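Local atomic coordinates of sterol regulatory element-binding protein cleavage-activating protein (Schizosaccharomyces pombe, PDB entry 4YHC), a protein that escorts the transcription-factor precursor sre1 in fission yeast and is required for its processing when sterol or oxygen is low. Residues T267-S273 against S286-T292. The protein carries 9 engineered substitutions. Numbering follows the deposited sequence.
Sequences TFSVGVS and SISFCFT
An antiparallel beta hairpin, strands 269-278 and 281-292, with T267 and F268 leading into its first strand, sets F268 and V270 against F289, and V270 and V272 against I287; its open end is fastened by T267 and T292. There a side chain takes over from the backbone ladder: T292 N donates an almost straight bond to T267 OG1 (3.1 Å). A chi1 of 64° sets this hydroxyl between its own N and carbonyl carbon, where it also bonds K264 O, and a water links T267 O to T292 OG1. A valine in place of T267 would probably leave the amide of T292 without this acceptor and loosen the hairpin's open end. Further along, S269 and C290 form a hydrogen-bonded pair, as do G271 and S288, whose G271 N to S288 O bond is 2.8 Å. The hairpin belongs to the WD40 domain, a beta-propeller built mostly of antiparallel sheets; strand 299-304 pairs antiparallel with 281-292, while Y228 from the neighbouring sheet packs on F268 and V270. With CG anti to the backbone N (chi1 -177°), F268 places CZ over one face of the F289 ring, near its rim and 3.6 Å from F289 CD1; the planes meet obliquely at 44°. V270 CG2 lies 3.8 Å from F289 CD1, and I287 CG2 touches CG1 of both V270 and V272. At the far end, on the other face, the hydroxyls of the buried S273 and S286, OG to OG, share a 2.7 Å hydrogen bond.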
# COMPACT_ATOMS: atom_id res chain seq x y z
N THR A 267 -5.82 -10.53 -2.34
CA THR A 267 -4.48 -10.42 -2.93
C THR A 267 -4.35 -9.34 -4.00
O THR A 267 -3.32 -9.32 -4.65
CB THR A 267 -4.06 -11.74 -3.57
OG1 THR A 267 -4.97 -12.04 -4.67
CG2 THR A 267 -4.16 -12.88 -2.48
N PHE A 268 -5.36 -8.50 -4.15
CA PHE A 268 -5.49 -7.55 -5.21
C PHE A 268 -4.98 -6.13 -4.83
O PHE A 268 -5.36 -5.60 -3.80
CB PHE A 268 -6.96 -7.48 -5.61
CG PHE A 268 -7.27 -6.57 -6.79
CD1 PHE A 268 -7.11 -6.99 -8.09
CD2 PHE A 268 -7.79 -5.32 -6.60
CE1 PHE A 268 -7.43 -6.19 -9.16
CE2 PHE A 268 -8.07 -4.46 -7.65
CZ PHE A 268 -7.89 -4.89 -8.95
N SER A 269 -4.20 -5.51 -5.68
CA SER A 269 -3.89 -4.09 -5.49
C SER A 269 -3.83 -3.39 -6.83
O SER A 269 -3.84 -4.06 -7.92
CB SER A 269 -2.62 -3.90 -4.66
OG SER A 269 -1.57 -4.46 -5.34
N VAL A 270 -3.80 -2.05 -6.77
CA VAL A 270 -3.82 -1.23 -7.98
C VAL A 270 -2.79 -0.16 -7.90
O VAL A 270 -2.64 0.44 -6.86
CB VAL A 270 -5.18 -0.56 -8.20
CG1 VAL A 270 -5.24 0.29 -9.51
CG2 VAL A 270 -6.27 -1.59 -8.15
N GLY A 271 -2.10 0.13 -8.96
CA GLY A 271 -1.36 1.43 -8.99
C GLY A 271 -1.70 2.16 -10.28
O GLY A 271 -2.01 1.50 -11.29
N VAL A 272 -1.70 3.48 -10.25
CA VAL A 272 -1.88 4.31 -11.44
C VAL A 272 -0.73 5.35 -11.58
O VAL A 272 -0.10 5.79 -10.58
CB VAL A 272 -3.26 5.00 -11.46
CG1 VAL A 272 -4.42 4.00 -11.43
CG2 VAL A 272 -3.40 5.93 -10.27
N SER A 273 -0.41 5.69 -12.83
CA SER A 273 0.73 6.51 -13.12
C SER A 273 0.41 7.92 -13.56
O SER A 273 -0.63 8.18 -14.16
CB SER A 273 1.66 5.83 -14.11
OG SER A 273 1.13 5.90 -15.44
N SER A 286 -1.64 5.40 -17.11
CA SER A 286 -1.69 3.88 -17.08
C SER A 286 -2.30 3.37 -15.82
O SER A 286 -2.37 4.13 -14.83
CB SER A 286 -0.36 3.19 -17.29
OG SER A 286 0.58 3.41 -16.24
N ILE A 287 -2.82 2.13 -15.86
CA ILE A 287 -3.36 1.49 -14.67
C ILE A 287 -2.71 0.12 -14.62
O ILE A 287 -2.65 -0.57 -15.66
CB ILE A 287 -4.87 1.29 -14.78
CG1 ILE A 287 -5.56 2.56 -15.22
CG2 ILE A 287 -5.47 0.76 -13.47
CD1 ILE A 287 -7.05 2.40 -15.48
N SER A 288 -2.34 -0.32 -13.42
CA SER A 288 -1.72 -1.65 -13.21
C SER A 288 -2.43 -2.32 -12.08
O SER A 288 -2.71 -1.67 -11.01
CB SER A 288 -0.28 -1.54 -12.81
OG SER A 288 0.54 -0.94 -13.77
N PHE A 289 -2.70 -3.61 -12.28
CA PHE A 289 -3.30 -4.48 -11.24
C PHE A 289 -2.28 -5.54 -10.89
O PHE A 289 -1.56 -6.02 -11.79
CB PHE A 289 -4.55 -5.24 -11.71
CG PHE A 289 -5.68 -4.41 -12.16
CD1 PHE A 289 -5.99 -3.20 -11.53
CD2 PHE A 289 -6.48 -4.81 -13.18
CE1 PHE A 289 -7.07 -2.41 -11.94
CE2 PHE A 289 -7.57 -4.04 -13.58
CZ PHE A 289 -7.82 -2.80 -12.98
N CYS A 290 -2.26 -5.93 -9.63
CA CYS A 290 -1.49 -7.04 -9.13
C CYS A 290 -2.43 -7.93 -8.38
O CYS A 290 -3.22 -7.47 -7.58
CB CYS A 290 -0.38 -6.58 -8.15
SG CYS A 290 0.60 -7.94 -7.48
N PHE A 291 -2.33 -9.22 -8.61
CA PHE A 291 -3.16 -10.23 -7.88
C PHE A 291 -2.54 -11.64 -7.96
O PHE A 291 -1.60 -11.86 -8.72
CB PHE A 291 -4.61 -10.19 -8.37
CG PHE A 291 -4.77 -10.59 -9.79
CD1 PHE A 291 -4.70 -9.66 -10.80
CD2 PHE A 291 -4.95 -11.93 -10.11
CE1 PHE A 291 -4.87 -10.06 -12.12
CE2 PHE A 291 -5.09 -12.33 -11.40
CZ PHE A 291 -5.05 -11.41 -12.42
N THR A 292 -3.03 -12.51 -7.10
CA THR A 292 -2.76 -13.94 -7.16
C THR A 292 -3.91 -14.64 -7.79
O THR A 292 -5.07 -14.45 -7.45
CB THR A 292 -2.48 -14.50 -5.77
OG1 THR A 292 -1.36 -13.78 -5.25
CG2 THR A 292 -2.12 -16.03 -5.81
O HOH W 1 -0.86 -10.89 -5.09